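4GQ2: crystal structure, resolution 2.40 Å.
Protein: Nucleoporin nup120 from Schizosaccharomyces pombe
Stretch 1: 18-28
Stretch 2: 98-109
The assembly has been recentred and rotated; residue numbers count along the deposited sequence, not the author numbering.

Stretch 1, residues 18-28: CLEGTLALWVP
Stretch 2 98-109: LSKFNVKIHFPS

How do the two backbones run? Strands 21-26 and 101-106 are parallel, their axes 27° apart and 4.4 Å at closest approach. Phi/psi stays extended, near -82/115 at Leu23 and -124/120 at Lys104. Gly21 pairs with Phe101, and the register continues one for one to Trp26 with His106.

What bonds them? Leu23 and Leu25 each bond through both N and O to the residues before and after their partners, the usual parallel pattern. Leu23 N donates to Asn102 O (2.8 Å) and Leu23 O accepts from Lys104 N (2.8 Å); Leu25 N reaches Lys104 O (2.8 Å), and Leu25 O takes His106 N (2.7 Å). Asn102 N donates to Gly21 O (3.2 Å), and Val27 N to His106 O (3.3 Å) continues the ladder; at the start Glu20 N, not Gly21 N, bonds to Lys100 O (2.7 Å).

Which side chains share the face of Thr22, Ala24 and Trp26? Asn102, Lys104 and His106 do. The six-membered ring of Trp26 (chi1 -76°, chi2 -102°) and the ring of His106 (-56°, -97°) form an offset stack, centroids 4.3 Å apart and planes at 12°. Thr22 CG2 (chi1 m) rests 3.6 Å from Lys104 CB.

What fills the other face? Leu23 (tp) and Leu25 (mt) lie beside Val103 (chi1 14°) and Ile105 (mt); Phe101 (-55°, -84°) flanks side-chain-less Gly21. Val27 (m) CA-to-CB points toward the second stretch: CG1 sits 3.9 Å from Ile105 CG2 and over one Phe107 ring face, while CG2 meets Pro108 CD at 3.6 Å.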

ATOM      1  N   CYS A  18       0.236 -13.468  -1.342  1.00 38.03           N
ATOM      2  CA  CYS A  18       1.579 -13.442  -0.726  1.00 44.95           C
ATOM      3  C   CYS A  18       2.379 -14.715  -1.005  1.00 48.27           C
ATOM      4  O   CYS A  18       3.038 -15.256  -0.114  1.00 48.17           O
ATOM      5  CB  CYS A  18       1.511 -13.207   0.786  1.00 35.88           C
ATOM      6  SG  CYS A  18       0.490 -11.814   1.284  1.00 36.57           S
ATOM      7  N   LEU A  19       2.323 -15.186  -2.245  1.00 40.02           N
ATOM      8  CA  LEU A  19       3.012 -16.404  -2.613  1.00 35.34           C
ATOM      9  C   LEU A  19       4.402 -16.100  -3.147  1.00 38.86           C
ATOM     10  O   LEU A  19       4.631 -15.046  -3.738  1.00 41.54           O
ATOM     11  CB  LEU A  19       2.207 -17.168  -3.659  1.00 32.58           C
ATOM     12  CG  LEU A  19       0.813 -17.692  -3.283  1.00 37.32           C
ATOM     13  CD1 LEU A  19       0.266 -18.559  -4.413  1.00 36.56           C
ATOM     14  CD2 LEU A  19       0.792 -18.456  -1.960  1.00 34.56           C
ATOM     15  N   GLU A  20       5.321 -17.036  -2.933  1.00 42.64           N
ATOM     16  CA  GLU A  20       6.686 -16.932  -3.439  1.00 46.91           C
ATOM     17  C   GLU A  20       6.853 -17.539  -4.831  1.00 47.79           C
ATOM     18  O   GLU A  20       7.748 -17.144  -5.581  1.00 50.89           O
ATOM     19  CB  GLU A  20       7.662 -17.585  -2.463  1.00 51.83           C
ATOM     20  CG  GLU A  20       7.914 -16.770  -1.203  1.00 57.62           C
ATOM     21  CD  GLU A  20       8.807 -17.487  -0.206  1.00 67.26           C
ATOM     22  OE1 GLU A  20       8.798 -17.100   0.982  1.00 73.61           O
ATOM     23  OE2 GLU A  20       9.518 -18.439  -0.601  1.00 62.77           O
ATOM     24  N   GLY A  21       5.999 -18.502  -5.174  1.00 50.62           N
ATOM     25  CA  GLY A  21       6.039 -19.110  -6.500  1.00 43.33           C
ATOM     26  C   GLY A  21       4.986 -20.170  -6.776  1.00 46.15           C
ATOM     27  O   GLY A  21       4.017 -20.326  -6.029  1.00 41.35           O
ATOM     28  N   THR A  22       5.198 -20.896  -7.868  1.00 45.88           N
ATOM     29  CA  THR A  22       4.247 -21.867  -8.380  1.00 43.20           C
ATOM     30  C   THR A  22       4.983 -23.178  -8.630  1.00 44.43           C
ATOM     31  O   THR A  22       6.032 -23.188  -9.281  1.00 40.54           O
ATOM     32  CB  THR A  22       3.651 -21.376  -9.716  1.00 40.66           C
ATOM     33  OG1 THR A  22       3.071 -20.074  -9.540  1.00 45.85           O
ATOM     34  CG2 THR A  22       2.603 -22.342 -10.233  1.00 35.27           C
ATOM     35  N   LEU A  23       4.449 -24.280  -8.110  1.00 44.62           N
ATOM     36  CA  LEU A  23       4.937 -25.594  -8.524  1.00 44.18           C
ATOM     37  C   LEU A  23       4.252 -25.945  -9.833  1.00 42.55           C
ATOM     38  O   LEU A  23       3.030 -26.101  -9.882  1.00 49.17           O
ATOM     39  CB  LEU A  23       4.685 -26.671  -7.462  1.00 37.70           C
ATOM     40  CG  LEU A  23       5.026 -28.126  -7.833  1.00 40.45           C
ATOM     41  CD1 LEU A  23       6.499 -28.346  -8.184  1.00 35.28           C
ATOM     42  CD2 LEU A  23       4.616 -29.060  -6.713  1.00 38.20           C
ATOM     43  N   ALA A  24       5.047 -26.040 -10.889  1.00 47.33           N
ATOM     44  CA  ALA A  24       4.544 -26.381 -12.211  1.00 43.11           C
ATOM     45  C   ALA A  24       4.684 -27.883 -12.433  1.00 49.77           C
ATOM     46  O   ALA A  24       5.768 -28.445 -12.256  1.00 52.06           O
ATOM     47  CB  ALA A  24       5.303 -25.611 -13.273  1.00 34.38           C
ATOM     48  N   LEU A  25       3.580 -28.530 -12.797  1.00 45.38           N
ATOM     49  CA  LEU A  25       3.580 -29.964 -13.058  1.00 41.42           C
ATOM     50  C   LEU A  25       2.992 -30.292 -14.425  1.00 47.43           C
ATOM     51  O   LEU A  25       2.112 -29.582 -14.917  1.00 47.14           O
ATOM     52  CB  LEU A  25       2.782 -30.694 -11.993  1.00 43.92           C
ATOM     53  CG  LEU A  25       3.140 -30.533 -10.521  1.00 48.81           C
ATOM     54  CD1 LEU A  25       2.254 -31.459  -9.693  1.00 39.17           C
ATOM     55  CD2 LEU A  25       4.610 -30.846 -10.296  1.00 52.07           C
ATOM     56  N   TRP A  26       3.492 -31.370 -15.026  1.00 50.87           N
ATOM     57  CA  TRP A  26       2.964 -31.911 -16.281  1.00 47.18           C
ATOM     58  C   TRP A  26       2.546 -33.329 -16.066  1.00 55.79           C
ATOM     59  O   TRP A  26       3.333 -34.145 -15.570  1.00 53.00           O
ATOM     60  CB  TRP A  26       4.021 -31.872 -17.378  1.00 48.88           C
ATOM     61  CG  TRP A  26       4.244 -30.501 -17.960  1.00 42.33           C
ATOM     62  CD1 TRP A  26       3.770 -30.006 -19.173  1.00 43.27           C
ATOM     63  CD2 TRP A  26       5.003 -29.391 -17.366  1.00 44.19           C
ATOM     64  NE1 TRP A  26       4.175 -28.707 -19.367  1.00 50.81           N
ATOM     65  CE2 TRP A  26       4.917 -28.277 -18.322  1.00 49.92           C
ATOM     66  CE3 TRP A  26       5.718 -29.213 -16.185  1.00 44.74           C
ATOM     67  CZ2 TRP A  26       5.529 -27.054 -18.084  1.00 52.40           C
ATOM     68  CZ3 TRP A  26       6.334 -27.975 -15.959  1.00 58.68           C
ATOM     69  CH2 TRP A  26       6.242 -26.922 -16.887  1.00 47.16           C
ATOM     70  N   VAL A  27       1.301 -33.640 -16.429  1.00 61.70           N
ATOM     71  CA  VAL A  27       0.807 -35.019 -16.371  1.00 53.39           C
ATOM     72  C   VAL A  27       1.562 -35.864 -17.409  1.00 50.90           C
ATOM     73  O   VAL A  27       1.954 -35.335 -18.460  1.00 47.96           O
ATOM     74  CB  VAL A  27      -0.728 -35.108 -16.570  1.00 55.26           C
ATOM     75  CG1 VAL A  27      -1.456 -34.319 -15.489  1.00 52.20           C
ATOM     76  CG2 VAL A  27      -1.144 -34.624 -17.951  1.00 48.62           C
ATOM     77  N   PRO A  28       1.810 -37.157 -17.105  1.00 48.28           N
ATOM     78  CA  PRO A  28       2.505 -38.035 -18.056  1.00 55.57           C
ATOM     79  C   PRO A  28       1.828 -38.047 -19.429  1.00 67.03           C
ATOM     80  O   PRO A  28       0.597 -38.114 -19.508  1.00 75.69           O
ATOM     81  CB  PRO A  28       2.398 -39.412 -17.395  1.00 51.15           C
ATOM     82  CG  PRO A  28       2.329 -39.112 -15.940  1.00 49.12           C
ATOM     83  CD  PRO A  28       1.509 -37.857 -15.842  1.00 50.70           C
ATOM     84  N   LEU A  98       3.087 -22.311   6.513  1.00 50.67           N
ATOM     85  CA  LEU A  98       2.277 -21.470   5.643  1.00 45.40           C
ATOM     86  C   LEU A  98       2.295 -21.934   4.195  1.00 46.10           C
ATOM     87  O   LEU A  98       3.298 -22.467   3.714  1.00 39.31           O
ATOM     88  CB  LEU A  98       2.754 -20.024   5.707  1.00 36.37           C
ATOM     89  CG  LEU A  98       2.776 -19.347   7.077  1.00 45.66           C
ATOM     90  CD1 LEU A  98       3.383 -17.961   6.932  1.00 48.90           C
ATOM     91  CD2 LEU A  98       1.392 -19.272   7.705  1.00 45.45           C
ATOM     92  N   SER A  99       1.175 -21.727   3.509  1.00 42.04           N
ATOM     93  CA  SER A  99       1.100 -21.958   2.071  1.00 41.53           C
ATOM     94  C   SER A  99       1.752 -20.789   1.343  1.00 40.26           C
ATOM     95  O   SER A  99       1.168 -19.718   1.226  1.00 47.13           O
ATOM     96  CB  SER A  99      -0.354 -22.114   1.628  1.00 41.54           C
ATOM     97  OG  SER A  99      -0.979 -23.188   2.302  1.00 41.10           O
ATOM     98  N   LYS A 100       2.975 -20.995   0.872  1.00 44.59           N
ATOM     99  CA  LYS A 100       3.724 -19.946   0.187  1.00 44.55           C
ATOM    100  C   LYS A 100       3.779 -20.208  -1.307  1.00 42.03           C
ATOM    101  O   LYS A 100       4.421 -19.468  -2.060  1.00 34.93           O
ATOM    102  CB  LYS A 100       5.143 -19.856   0.750  1.00 52.23           C
ATOM    103  CG  LYS A 100       5.248 -19.307   2.166  1.00 56.27           C
ATOM    104  CD  LYS A 100       6.602 -19.667   2.762  1.00 62.26           C
ATOM    105  CE  LYS A 100       6.961 -18.791   3.953  1.00 72.30           C
ATOM    106  NZ  LYS A 100       8.258 -19.205   4.567  1.00 71.83           N
ATOM    107  N   PHE A 101       3.106 -21.273  -1.737  1.00 41.99           N
ATOM    108  CA  PHE A 101       3.133 -21.680  -3.140  1.00 43.36           C
ATOM    109  C   PHE A 101       1.767 -22.160  -3.585  1.00 43.91           C
ATOM    110  O   PHE A 101       1.004 -22.715  -2.783  1.00 42.27           O
ATOM    111  CB  PHE A 101       4.177 -22.789  -3.373  1.00 43.88           C
ATOM    112  CG  PHE A 101       5.557 -22.427  -2.900  1.00 44.91           C
ATOM    113  CD1 PHE A 101       6.417 -21.690  -3.714  1.00 48.00           C
ATOM    114  CD2 PHE A 101       5.986 -22.787  -1.622  1.00 44.82           C
ATOM    115  CE1 PHE A 101       7.683 -21.330  -3.270  1.00 43.32           C
ATOM    116  CE2 PHE A 101       7.248 -22.425  -1.170  1.00 45.70           C
ATOM    117  CZ  PHE A 101       8.096 -21.699  -1.998  1.00 49.87           C
ATOM    118  N   ASN A 102       1.464 -21.930  -4.861  1.00 40.41           N
ATOM    119  CA  ASN A 102       0.332 -22.578  -5.511  1.00 42.18           C
ATOM    120  C   ASN A 102       0.851 -23.649  -6.469  1.00 42.12           C
ATOM    121  O   ASN A 102       2.061 -23.786  -6.665  1.00 50.13           O
ATOM    122  CB  ASN A 102      -0.555 -21.555  -6.238  1.00 43.12           C
ATOM    123  CG  ASN A 102       0.084 -21.011  -7.501  1.00 39.32           C
ATOM    124  OD1 ASN A 102       1.269 -20.701  -7.530  1.00 42.42           O
ATOM    125  ND2 ASN A 102      -0.704 -20.900  -8.554  1.00 42.63           N
ATOM    126  N   VAL A 103      -0.054 -24.425  -7.047  1.00 43.31           N
ATOM    127  CA  VAL A 103       0.351 -25.406  -8.043  1.00 45.42           C
ATOM    128  C   VAL A 103      -0.362 -25.183  -9.363  1.00 41.25           C
ATOM    129  O   VAL A 103      -1.533 -24.808  -9.390  1.00 42.36           O
ATOM    130  CB  VAL A 103       0.301 -26.886  -7.531  1.00 48.46           C
ATOM    131  CG1 VAL A 103      -0.469 -27.024  -6.229  1.00 41.95           C
ATOM    132  CG2 VAL A 103      -0.218 -27.854  -8.592  1.00 41.36           C
ATOM    133  N   LYS A 104       0.381 -25.362 -10.450  1.00 44.03           N
ATOM    134  CA  LYS A 104      -0.158 -25.273 -11.797  1.00 43.45           C
ATOM    135  C   LYS A 104       0.133 -26.584 -12.527  1.00 47.47           C
ATOM    136  O   LYS A 104       1.298 -26.970 -12.693  1.00 35.60           O
ATOM    137  CB  LYS A 104       0.442 -24.082 -12.543  1.00 38.10           C
ATOM    138  CG  LYS A 104       0.102 -24.029 -14.026  1.00 42.70           C
ATOM    139  CD  LYS A 104       0.699 -22.810 -14.710  1.00 37.94           C
ATOM    140  CE  LYS A 104       0.173 -21.515 -14.109  1.00 38.76           C
ATOM    141  NZ  LYS A 104       0.531 -20.341 -14.945  1.00 41.03           N
ATOM    142  N   ILE A 105      -0.941 -27.250 -12.943  1.00 41.89           N
ATOM    143  CA  ILE A 105      -0.872 -28.555 -13.580  1.00 39.08           C
ATOM    144  C   ILE A 105      -1.213 -28.393 -15.050  1.00 35.33           C
ATOM    145  O   ILE A 105      -2.265 -27.861 -15.391  1.00 47.10           O
ATOM    146  CB  ILE A 105      -1.846 -29.545 -12.903  1.00 38.00           C
ATOM    147  CG1 ILE A 105      -1.462 -29.715 -11.432  1.00 44.22           C
ATOM    148  CG2 ILE A 105      -1.836 -30.892 -13.612  1.00 37.24           C
ATOM    149  CD1 ILE A 105      -2.513 -30.344 -10.544  1.00 33.54           C
ATOM    150  N   HIS A 106      -0.311 -28.837 -15.918  1.00 42.01           N
ATOM    151  CA  HIS A 106      -0.520 -28.754 -17.363  1.00 42.78           C
ATOM    152  C   HIS A 106      -1.006 -30.064 -17.894  1.00 46.95           C
ATOM    153  O   HIS A 106      -0.585 -31.132 -17.429  1.00 44.95           O
ATOM    154  CB  HIS A 106       0.759 -28.370 -18.095  1.00 40.00           C
ATOM    155  CG  HIS A 106       1.377 -27.086 -17.614  1.00 45.57           C
ATOM    156  ND1 HIS A 106       1.173 -25.907 -18.236  1.00 46.86           N
ATOM    157  CD2 HIS A 106       2.229 -26.826 -16.542  1.00 43.01           C
ATOM    158  CE1 HIS A 106       1.857 -24.941 -17.595  1.00 42.88           C
ATOM    159  NE2 HIS A 106       2.501 -25.505 -16.556  1.00 49.32           N
ATOM    160  N   PHE A 107      -1.897 -29.972 -18.881  1.00 46.00           N
ATOM    161  CA  PHE A 107      -2.530 -31.118 -19.516  1.00 47.44           C
ATOM    162  C   PHE A 107      -2.294 -31.056 -21.020  1.00 49.07           C
ATOM    163  O   PHE A 107      -2.058 -29.970 -21.555  1.00 51.07           O
ATOM    164  CB  PHE A 107      -4.034 -31.101 -19.234  1.00 47.84           C
ATOM    165  CG  PHE A 107      -4.389 -31.421 -17.813  1.00 45.86           C
ATOM    166  CD1 PHE A 107      -4.381 -30.427 -16.837  1.00 38.32           C
ATOM    167  CD2 PHE A 107      -4.739 -32.718 -17.447  1.00 42.83           C
ATOM    168  CE1 PHE A 107      -4.713 -30.725 -15.526  1.00 39.67           C
ATOM    169  CE2 PHE A 107      -5.070 -33.022 -16.133  1.00 36.12           C
ATOM    170  CZ  PHE A 107      -5.056 -32.024 -15.172  1.00 39.54           C
ATOM    171  N   PRO A 108      -2.346 -32.220 -21.707  1.00 55.29           N
ATOM    172  CA  PRO A 108      -2.191 -32.257 -23.166  1.00 52.24           C
ATOM    173  C   PRO A 108      -3.462 -31.811 -23.877  1.00 55.23           C
ATOM    174  O   PRO A 108      -3.430 -31.503 -25.073  1.00 54.89           O
ATOM    175  CB  PRO A 108      -1.924 -33.741 -23.466  1.00 46.45           C
ATOM    176  CG  PRO A 108      -1.791 -34.430 -22.150  1.00 49.09           C
ATOM    177  CD  PRO A 108      -2.496 -33.574 -21.145  1.00 54.38           C
ATOM    178  N   SER A 109      -4.567 -31.795 -23.133  1.00 56.33           N
ATOM    179  CA  SER A 109      -5.863 -31.334 -23.623  1.00 53.57           C
ATOM    180  C   SER A 109      -6.612 -30.609 -22.504  1.00 56.04           C
ATOM    181  O   SER A 109      -6.393 -30.900 -21.326  1.00 49.42           O
ATOM    182  CB  SER A 109      -6.677 -32.528 -24.115  1.00 47.18           C
ATOM    183  OG  SER A 109      -8.056 -32.228 -24.165  1.00 48.11           O
TER